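Side-chain contacts in ornithine carbamoyltransferase (Giardia intestinalis, PDB 3GRF), which probably transfers the carbamoyl group between carbamoyl phosphate and ornithine, a step of arginine degradation in this parasite: residues T12-C17 with I206-E211; M66-G71 with N309-A314; K197-I202 with L257-P262; A285-E290 with S294-P299. All coordinates share one frame; numbering follows the deposited sequence.

Contact 1: residues T12-C17 with I206-E211; sequences TISALC and IDECEE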
# COMPACT_ATOMS: atom_id res chain seq x y z
N THR A 12 9.46 18.14 16.28
CA THR A 12 8.65 18.47 17.44
C THR A 12 7.78 19.62 17.00
O THR A 12 7.99 20.16 15.90
CB THR A 12 9.51 18.81 18.73
OG1 THR A 12 10.19 20.05 18.61
CG2 THR A 12 10.56 17.76 18.98
N ILE A 13 6.81 20.00 17.81
CA ILE A 13 5.86 21.01 17.35
C ILE A 13 6.46 22.41 17.39
O ILE A 13 6.01 23.30 16.64
CB ILE A 13 4.48 20.92 18.05
CG1 ILE A 13 3.41 21.56 17.17
CG2 ILE A 13 4.51 21.55 19.47
CD1 ILE A 13 3.14 20.81 15.88
N SER A 14 7.47 22.62 18.18
CA SER A 14 8.26 23.83 18.35
C SER A 14 9.25 24.03 17.17
O SER A 14 10.13 24.89 17.24
CB SER A 14 8.99 23.79 19.69
OG SER A 14 10.02 22.81 19.68
N ALA A 15 9.10 23.20 16.13
CA ALA A 15 9.76 23.41 14.85
C ALA A 15 8.99 24.56 14.18
O ALA A 15 9.47 25.17 13.24
CB ALA A 15 9.67 22.10 13.96
N LEU A 16 7.78 24.83 14.69
CA LEU A 16 6.92 25.90 14.17
C LEU A 16 6.93 27.12 15.10
O LEU A 16 6.99 26.99 16.33
CB LEU A 16 5.47 25.40 14.08
CG LEU A 16 5.11 24.18 13.22
CD1 LEU A 16 3.64 23.83 13.39
CD2 LEU A 16 5.37 24.49 11.76
N CYS A 17 6.83 28.31 14.51
CA CYS A 17 6.65 29.50 15.32
C CYS A 17 5.20 29.49 15.60
O CYS A 17 4.48 28.70 14.99
CB CYS A 17 7.06 30.74 14.54
SG CYS A 17 5.83 31.20 13.37
N ILE A 206 10.97 21.61 29.95
CA ILE A 206 10.51 22.79 30.70
C ILE A 206 11.26 24.05 30.24
O ILE A 206 10.63 25.06 29.86
CB ILE A 206 10.68 22.58 32.22
CG1 ILE A 206 10.01 21.28 32.67
CG2 ILE A 206 10.07 23.74 33.00
CD1 ILE A 206 10.51 20.76 34.07
N ASP A 207 12.60 23.98 30.19
CA ASP A 207 13.44 25.10 29.70
C ASP A 207 13.09 25.56 28.28
O ASP A 207 12.94 26.77 28.03
CB ASP A 207 14.93 24.73 29.72
CG ASP A 207 15.47 24.56 31.13
OD1 ASP A 207 14.74 24.81 32.12
OD2 ASP A 207 16.65 24.17 31.25
N GLU A 208 12.99 24.62 27.34
CA GLU A 208 12.52 24.97 25.99
C GLU A 208 11.22 25.74 26.03
O GLU A 208 11.03 26.74 25.30
CB GLU A 208 12.33 23.73 25.11
CG GLU A 208 11.65 24.04 23.76
CD GLU A 208 11.70 22.89 22.78
OE1 GLU A 208 11.53 21.73 23.22
OE2 GLU A 208 11.89 23.14 21.57
N CYS A 209 10.29 25.26 26.84
CA CYS A 209 8.98 25.91 26.88
C CYS A 209 9.04 27.30 27.46
O CYS A 209 8.36 28.23 26.96
CB CYS A 209 7.94 25.08 27.63
SG CYS A 209 7.56 23.57 26.81
N GLU A 210 9.82 27.48 28.51
CA GLU A 210 9.85 28.78 29.16
C GLU A 210 10.60 29.80 28.27
O GLU A 210 10.21 30.96 28.16
CB GLU A 210 10.37 28.65 30.59
CG GLU A 210 9.37 27.81 31.41
CD GLU A 210 9.63 27.77 32.91
OE1 GLU A 210 10.81 27.68 33.32
OE2 GLU A 210 8.64 27.80 33.67
N GLU A 211 11.60 29.31 27.54
CA GLU A 211 12.22 30.08 26.47
C GLU A 211 11.32 30.41 25.28
O GLU A 211 11.45 31.52 24.73
CB GLU A 211 13.47 29.37 25.97
CG GLU A 211 14.14 30.12 24.83
CD GLU A 211 15.23 29.31 24.17
OE1 GLU A 211 15.70 29.74 23.09
OE2 GLU A 211 15.62 28.25 24.74
O HOH W 1 11.64 20.63 20.55
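Ser14 and Glu208 meet because each side chain is turned onto the other by its first torsion. The Ser14 hydroxyl is tucked between its own backbone N and carbonyl carbon (chi1 70°), while the Glu208 chain leaves its helix opposite the backbone N (chi1 172°) and runs on extended, with the carboxylate reaching across a wide gap between the backbones. The serine donates from OG to Glu208 OE2 over 2.7 Å. It comes to that oxygen from above the carboxylate plane, about 51° out of it. A water donates to the same OE2 at 2.7 Å and lies 2.5 Å from Thr12 OG1, extending the contact to a second hydroxyl of the loop. OE2 thus takes two donors, and its partner OE1 forms a salt bridge with Arg180 NE, which should help fix the rotation of the carboxylate. The contact joins the two halves of the transcarbamylase fold. Residues 12-17 belong to the carbamoyl-phosphate domain and make a short 3-10 turn, with Ala15 N bonded to Thr12 O at 3.2 Å, just before Cys17 at the N-cap of helix 18-33. Residues 206-211 lie on helix 203-216 of the ornithine domain, which connects the neighbouring parallel strands 188-192 and 221-225. Helix 173-185 is packed alongside: Asp177 accepts from Ile13 N through OD1, and the Arg180 side chain touches Thr12, Ile13 and Ser14. On the far side of the turn Ile13 is buried against Pro135, Met138 and Val139 of helix 135-151.

Contact 2: residues M66-G71 with N309-A314; sequences MTRLGG and NRLHSA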
# COMPACT_ATOMS: atom_id res chain seq x y z
N MET A 66 -3.43 11.97 2.12
CA MET A 66 -2.84 12.16 0.79
C MET A 66 -3.84 11.95 -0.29
O MET A 66 -3.86 12.70 -1.25
CB MET A 66 -1.61 11.27 0.55
CG MET A 66 -0.39 11.60 1.43
SD MET A 66 0.37 13.22 1.11
CE MET A 66 0.88 12.96 -0.57
N THR A 67 -4.69 10.93 -0.15
CA THR A 67 -5.79 10.71 -1.13
C THR A 67 -6.69 11.93 -1.22
O THR A 67 -7.14 12.32 -2.31
CB THR A 67 -6.61 9.48 -0.73
OG1 THR A 67 -5.72 8.35 -0.65
CG2 THR A 67 -7.72 9.17 -1.76
N ARG A 68 -6.96 12.55 -0.08
CA ARG A 68 -7.88 13.71 -0.06
C ARG A 68 -7.33 14.96 -0.73
O ARG A 68 -8.09 15.85 -1.11
CB ARG A 68 -8.34 14.00 1.35
CG ARG A 68 -9.38 12.97 1.80
CD ARG A 68 -9.70 13.12 3.27
NE ARG A 68 -10.62 14.22 3.56
CZ ARG A 68 -11.93 14.10 3.76
NH1 ARG A 68 -12.52 12.93 3.65
NH2 ARG A 68 -12.68 15.18 4.04
N LEU A 69 -6.00 15.00 -0.81
CA LEU A 69 -5.20 16.07 -1.37
C LEU A 69 -4.87 15.69 -2.79
O LEU A 69 -4.43 16.53 -3.54
CB LEU A 69 -3.92 16.22 -0.56
CG LEU A 69 -3.65 17.29 0.50
CD1 LEU A 69 -4.81 18.17 0.86
CD2 LEU A 69 -3.05 16.63 1.73
N GLY A 70 -5.06 14.41 -3.13
CA GLY A 70 -4.99 13.91 -4.51
C GLY A 70 -3.69 13.25 -4.88
O GLY A 70 -3.38 13.07 -6.07
N GLY A 71 -2.92 12.88 -3.86
CA GLY A 71 -1.59 12.34 -4.04
C GLY A 71 -1.65 10.95 -3.45
O GLY A 71 -2.72 10.33 -3.44
N ASN A 309 -9.76 13.78 13.84
CA ASN A 309 -9.08 15.05 13.48
C ASN A 309 -7.60 14.86 13.15
O ASN A 309 -6.95 15.75 12.60
CB ASN A 309 -9.24 16.10 14.62
CG ASN A 309 -10.61 16.76 14.61
OD1 ASN A 309 -11.26 16.87 13.57
ND2 ASN A 309 -11.04 17.23 15.76
N ARG A 310 -7.06 13.67 13.41
CA ARG A 310 -5.75 13.28 12.91
C ARG A 310 -5.71 13.45 11.41
O ARG A 310 -4.69 13.88 10.86
CB ARG A 310 -5.37 11.83 13.28
CG ARG A 310 -5.01 11.62 14.78
CD ARG A 310 -3.82 12.52 15.21
NE ARG A 310 -2.61 12.06 14.51
CZ ARG A 310 -1.89 10.98 14.83
NH1 ARG A 310 -2.17 10.26 15.91
NH2 ARG A 310 -0.85 10.63 14.07
N LEU A 311 -6.84 13.16 10.76
CA LEU A 311 -6.95 13.22 9.30
C LEU A 311 -6.72 14.65 8.82
O LEU A 311 -5.83 14.92 8.03
CB LEU A 311 -8.30 12.64 8.80
CG LEU A 311 -8.66 12.97 7.31
CD1 LEU A 311 -7.61 12.45 6.30
CD2 LEU A 311 -10.05 12.60 6.89
N HIS A 312 -7.59 15.55 9.25
CA HIS A 312 -7.54 16.92 8.77
C HIS A 312 -6.27 17.67 9.20
O HIS A 312 -5.73 18.48 8.48
CB HIS A 312 -8.79 17.64 9.28
CG HIS A 312 -10.04 16.84 9.11
ND1 HIS A 312 -10.54 16.50 7.88
CD2 HIS A 312 -10.86 16.27 10.03
CE1 HIS A 312 -11.64 15.78 8.04
NE2 HIS A 312 -11.85 15.64 9.34
N SER A 313 -5.79 17.42 10.41
CA SER A 313 -4.50 18.02 10.84
C SER A 313 -3.30 17.44 10.07
O SER A 313 -2.26 18.09 9.92
CB SER A 313 -4.35 17.83 12.32
OG SER A 313 -4.50 16.44 12.61
N ALA A 314 -3.46 16.24 9.54
CA ALA A 314 -2.41 15.63 8.73
C ALA A 314 -2.39 16.29 7.39
O ALA A 314 -1.31 16.56 6.87
CB ALA A 314 -2.59 14.10 8.59
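Met66 O, half a turn before the Arg68 that reaches across to Leu311, accepts from Gly71 N at 2.8 Å and from Leu69 N at 3.2 Å, the two donors coming from opposite faces of its carbonyl plane. The bond from Gly71 N and a weak one from Gly70 N to Thr67 O form a Schellman motif, with Gly70, at positive phi, as the C-prime residue closing helix 56-69. From this last turn the Arg68 chain runs out and bends at chi3 (79°), laying its aliphatic part across Leu311 at about a right angle. Arg68 CD touches both methyls of that leucine, each at 3.7 Å, and CD2 also lies over one face of the guanidinium, toward its rim. Farther out, Arg68 NH2 approaches the edge of the His312 ring, 4.2 Å from CE1, with the planes of guanidinium and imidazole 78° apart. The other polar grip is internal to the second helix: Asn309 O accepts from both Ser313 N and Ser313 OG. Leu311 also packs on Thr64 and Ala65, and on Met100 of the second subunit, while Met315 lies beside Arg68. Helix 303-322, the C-terminal helix, comes back from the ornithine-binding half of the chain to pack against helix 56-69; helix 135-151 also meets it, at Asn309, Arg310 and Ser313.

Contact 3: residues K197-I202 with L257-P262; sequences KDFKPI and LKVLTP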
# COMPACT_ATOMS: atom_id res chain seq x y z
N LYS A 197 11.04 11.36 40.11
CA LYS A 197 11.95 11.73 39.03
C LYS A 197 11.59 11.07 37.70
O LYS A 197 11.70 11.70 36.66
CB LYS A 197 13.41 11.44 39.45
CG LYS A 197 13.75 11.93 40.86
CD LYS A 197 14.80 13.07 40.88
CE LYS A 197 14.23 14.38 41.52
NZ LYS A 197 15.18 15.13 42.45
N ASP A 198 11.14 9.81 37.75
CA ASP A 198 10.85 9.01 36.52
C ASP A 198 9.50 9.32 35.84
O ASP A 198 9.18 8.75 34.83
CB ASP A 198 10.88 7.51 36.82
CG ASP A 198 12.20 7.05 37.38
OD1 ASP A 198 13.22 7.70 37.13
OD2 ASP A 198 12.20 6.02 38.10
N PHE A 199 8.72 10.22 36.42
CA PHE A 199 7.37 10.46 35.95
C PHE A 199 7.12 11.95 35.75
O PHE A 199 6.00 12.35 35.50
CB PHE A 199 6.32 9.84 36.90
CG PHE A 199 6.45 8.31 37.04
CD1 PHE A 199 7.38 7.75 37.91
CD2 PHE A 199 5.66 7.45 36.27
CE1 PHE A 199 7.53 6.35 38.01
CE2 PHE A 199 5.80 6.07 36.38
CZ PHE A 199 6.73 5.52 37.27
N LYS A 200 8.17 12.77 35.87
CA LYS A 200 8.03 14.22 35.69
C LYS A 200 8.59 14.62 34.33
O LYS A 200 9.45 13.95 33.82
CB LYS A 200 8.83 14.98 36.75
CG LYS A 200 8.51 14.69 38.20
CD LYS A 200 9.51 15.43 39.05
CE LYS A 200 9.11 15.33 40.48
NZ LYS A 200 9.66 16.44 41.30
N PRO A 201 8.15 15.77 33.78
CA PRO A 201 8.80 16.27 32.56
C PRO A 201 10.29 16.46 32.76
O PRO A 201 10.75 16.72 33.87
CB PRO A 201 8.16 17.63 32.35
CG PRO A 201 6.93 17.63 33.13
CD PRO A 201 7.10 16.67 34.26
N ILE A 202 11.05 16.36 31.70
CA ILE A 202 12.50 16.52 31.80
C ILE A 202 12.84 18.02 31.83
O ILE A 202 12.16 18.81 31.17
CB ILE A 202 13.14 15.68 30.65
CG1 ILE A 202 14.11 14.67 31.22
CG2 ILE A 202 13.67 16.49 29.52
CD1 ILE A 202 13.39 13.58 31.93
N LEU A 257 1.80 1.27 38.49
CA LEU A 257 0.42 1.47 38.92
C LEU A 257 0.29 2.06 40.33
O LEU A 257 -0.67 2.75 40.63
CB LEU A 257 -0.37 0.15 38.83
CG LEU A 257 -1.32 -0.01 37.63
CD1 LEU A 257 -0.57 -0.28 36.33
CD2 LEU A 257 -2.32 -1.13 37.89
N LYS A 258 1.25 1.78 41.20
CA LYS A 258 1.15 2.31 42.55
C LYS A 258 1.50 3.81 42.55
O LYS A 258 0.87 4.61 43.25
CB LYS A 258 2.00 1.52 43.55
CG LYS A 258 3.38 1.16 43.06
CD LYS A 258 4.37 1.09 44.20
CE LYS A 258 5.75 1.52 43.72
NZ LYS A 258 6.79 0.55 44.19
N VAL A 259 2.46 4.18 41.71
CA VAL A 259 2.84 5.60 41.60
C VAL A 259 1.79 6.40 40.76
O VAL A 259 1.46 7.52 41.10
CB VAL A 259 4.37 5.78 41.21
CG1 VAL A 259 4.96 4.48 40.69
CG2 VAL A 259 4.60 6.87 40.23
N LEU A 260 1.23 5.77 39.73
CA LEU A 260 0.34 6.43 38.77
C LEU A 260 -1.13 6.52 39.21
O LEU A 260 -1.85 7.41 38.78
CB LEU A 260 0.40 5.68 37.43
CG LEU A 260 1.15 6.20 36.18
CD1 LEU A 260 1.86 7.58 36.31
CD2 LEU A 260 2.06 5.11 35.59
N THR A 261 -1.56 5.62 40.09
CA THR A 261 -3.00 5.53 40.43
C THR A 261 -3.65 6.81 40.96
O THR A 261 -4.81 7.06 40.62
CB THR A 261 -3.28 4.37 41.41
OG1 THR A 261 -2.99 3.14 40.75
CG2 THR A 261 -4.75 4.36 41.83
N PRO A 262 -2.94 7.59 41.82
CA PRO A 262 -3.48 8.90 42.21
C PRO A 262 -3.66 9.91 41.05
O PRO A 262 -4.20 11.01 41.27
CB PRO A 262 -2.45 9.42 43.24
CG PRO A 262 -1.69 8.27 43.66
CD PRO A 262 -1.69 7.28 42.55
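The loop 197-202 comes nearest to the helical turn 257-260 where Phe199 faces Leu260, their CA atoms 8.6 Å apart. The Phe199 ring reaches across, CG anti to its carbonyl carbon (chi1 -61°). Val259 arrives from the opposite direction and sets CG2 squarely on one face of that ring: the methyl is 3.7 Å from the centroid of the Phe199 ring and 11° off its normal, a well-centred CH-pi contact. The second methyl, CG1, touches nearer the far end of the ring, 4.0 Å from Phe199 CZ. Leu260 crosses the phenylalanine at about a right angle; its CD1 comes obliquely to the ring, 3.8 Å from Phe199 CD2, and its CD2 lies 3.9 Å from Phe199 CE2. His196 adds an edge-to-face ring contact, and a backbone bond to Ser170 ties Phe199 to the loop following strand 164-167. All the atoms that meet across the two segments are carbon. A single aromatic thus packs against a short helix, joining the connection between strand 188-192 and helix 203-216 to helix 256-260 within the Rossmann-like, parallel alpha/beta ornithine-binding domain.

Contact 4: residues A285-E290 with S294-P299; sequences ATRGEE and SVIDGP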
# COMPACT_ATOMS: atom_id res chain seq x y z
N ALA A 285 -6.87 4.15 24.36
CA ALA A 285 -7.44 4.31 25.71
C ALA A 285 -7.56 2.97 26.44
O ALA A 285 -8.07 1.99 25.88
CB ALA A 285 -8.81 4.96 25.62
N THR A 286 -7.10 2.92 27.69
CA THR A 286 -7.38 1.80 28.59
C THR A 286 -8.27 2.25 29.75
O THR A 286 -7.83 2.92 30.70
CB THR A 286 -6.07 1.16 29.11
OG1 THR A 286 -5.23 0.87 27.99
CG2 THR A 286 -6.35 -0.13 29.85
N ARG A 287 -9.53 1.83 29.66
CA ARG A 287 -10.63 2.36 30.49
C ARG A 287 -10.49 2.31 31.98
O ARG A 287 -11.24 3.02 32.65
CB ARG A 287 -11.96 1.74 30.13
CG ARG A 287 -12.62 2.39 28.94
CD ARG A 287 -12.63 1.47 27.74
NE ARG A 287 -12.69 2.17 26.45
CZ ARG A 287 -13.62 3.07 26.14
NH1 ARG A 287 -14.54 3.39 27.05
NH2 ARG A 287 -13.62 3.66 24.96
N GLY A 288 -9.62 1.49 32.53
CA GLY A 288 -9.42 1.53 34.00
C GLY A 288 -8.02 1.88 34.43
O GLY A 288 -7.65 1.63 35.59
N GLU A 289 -7.22 2.42 33.51
CA GLU A 289 -5.87 2.89 33.83
C GLU A 289 -5.83 4.41 33.89
O GLU A 289 -6.18 4.98 34.91
CB GLU A 289 -4.84 2.27 32.89
CG GLU A 289 -4.90 0.74 32.96
CD GLU A 289 -3.68 0.03 32.41
OE1 GLU A 289 -2.91 0.69 31.67
OE2 GLU A 289 -3.51 -1.18 32.72
N GLU A 290 -5.45 5.07 32.80
CA GLU A 290 -5.25 6.53 32.83
C GLU A 290 -6.56 7.29 33.07
O GLU A 290 -6.56 8.43 33.57
CB GLU A 290 -4.54 7.00 31.56
CG GLU A 290 -5.35 6.83 30.27
CD GLU A 290 -5.21 5.47 29.61
OE1 GLU A 290 -5.81 5.27 28.54
OE2 GLU A 290 -4.48 4.60 30.12
N SER A 294 -16.29 5.90 32.81
CA SER A 294 -17.26 6.99 32.97
C SER A 294 -16.78 8.35 32.44
O SER A 294 -17.59 9.19 32.11
CB SER A 294 -17.66 7.17 34.42
OG SER A 294 -16.62 7.80 35.14
N VAL A 295 -15.47 8.57 32.38
CA VAL A 295 -14.93 9.86 31.87
C VAL A 295 -14.83 9.74 30.36
O VAL A 295 -15.39 10.55 29.63
CB VAL A 295 -13.56 10.24 32.52
CG1 VAL A 295 -12.96 11.50 31.90
CG2 VAL A 295 -13.74 10.42 34.07
N ILE A 296 -14.16 8.71 29.89
CA ILE A 296 -13.99 8.57 28.43
C ILE A 296 -15.27 8.35 27.67
O ILE A 296 -15.39 8.76 26.52
CB ILE A 296 -12.90 7.53 28.03
CG1 ILE A 296 -12.70 7.48 26.49
CG2 ILE A 296 -13.17 6.14 28.66
CD1 ILE A 296 -11.28 7.11 26.03
N ASP A 297 -16.24 7.70 28.32
CA ASP A 297 -17.53 7.41 27.68
C ASP A 297 -18.58 8.39 28.18
O ASP A 297 -19.74 8.34 27.78
CB ASP A 297 -17.96 5.97 27.95
CG ASP A 297 -16.95 4.95 27.44
OD1 ASP A 297 -16.31 5.15 26.37
OD2 ASP A 297 -16.78 3.93 28.11
N GLY A 298 -18.15 9.32 29.03
CA GLY A 298 -19.07 10.26 29.61
C GLY A 298 -19.11 11.46 28.68
O GLY A 298 -18.50 11.44 27.60
N PRO A 299 -19.86 12.50 29.09
CA PRO A 299 -20.23 13.65 28.25
C PRO A 299 -19.17 14.74 27.96
O PRO A 299 -19.37 15.55 27.05
CB PRO A 299 -21.41 14.24 29.03
CG PRO A 299 -21.06 13.98 30.46
CD PRO A 299 -20.42 12.61 30.46
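Ile296 CG2 lies over one face of the Arg287 guanidinium, while the Asp297 carboxylate approaches the edge of the same group, the two planes only 19° apart. The pair forms a salt bridge in which Arg287 NH1 appears to donate to OD1, although NH1 is modelled too close to Asp297 CG for the detail to be trusted; Arg287 NH2 adds a weak bond of 3.4 Å to Asp297 OD1. The Arg287 chain bends at chi2 (111°), carrying CG past Ile296 CG2 at 3.8 Å before the charge turns to Asp297. On the other branch of the isoleucine, CD1 presses on Ala285 CB at 3.3 Å, tighter than usual for two carbons. Arg287 sits in a type I turn from Thr286 to Glu289, closed by Glu289 N to Thr286 O at 2.9 Å. Thr286 N donates to Glu290 OE1 at 2.8 Å on the syn side, tilted 30° out of the carboxylate plane, bracing the loop from within. Ile296 also touches Phe279 of strand 278-281. Since Arg287 NH2 also bridges to Asp92 of the second subunit, the arginine's charge is probably shared between two carboxylates, one just past helix 293-296 and one on the second subunit.

Contact 1 spans the two domains, whereas contact 2 brings the C-terminal helix back onto the carbamoyl-phosphate domain. Contact 1, near the surface, relies on a carboxylate, hydroxyls and a water, while the buried contact 2 is mostly methyl groups against an arginine chain. Contacts 3 and 4 stay within the ornithine domain. Contact 3 is a buried, wholly apolar cluster; contact 4, partly buried, combines an apolar patch with a salt bridge. Contacts 1 and 3 touch where Ile206, on helix 203-216, meets Pro201 in the loop leading into it. One segment each of contacts 4 and 2 lies on the consecutive helices 293-296 and 303-322, and both reach the second subunit, by charge and by packing respectively.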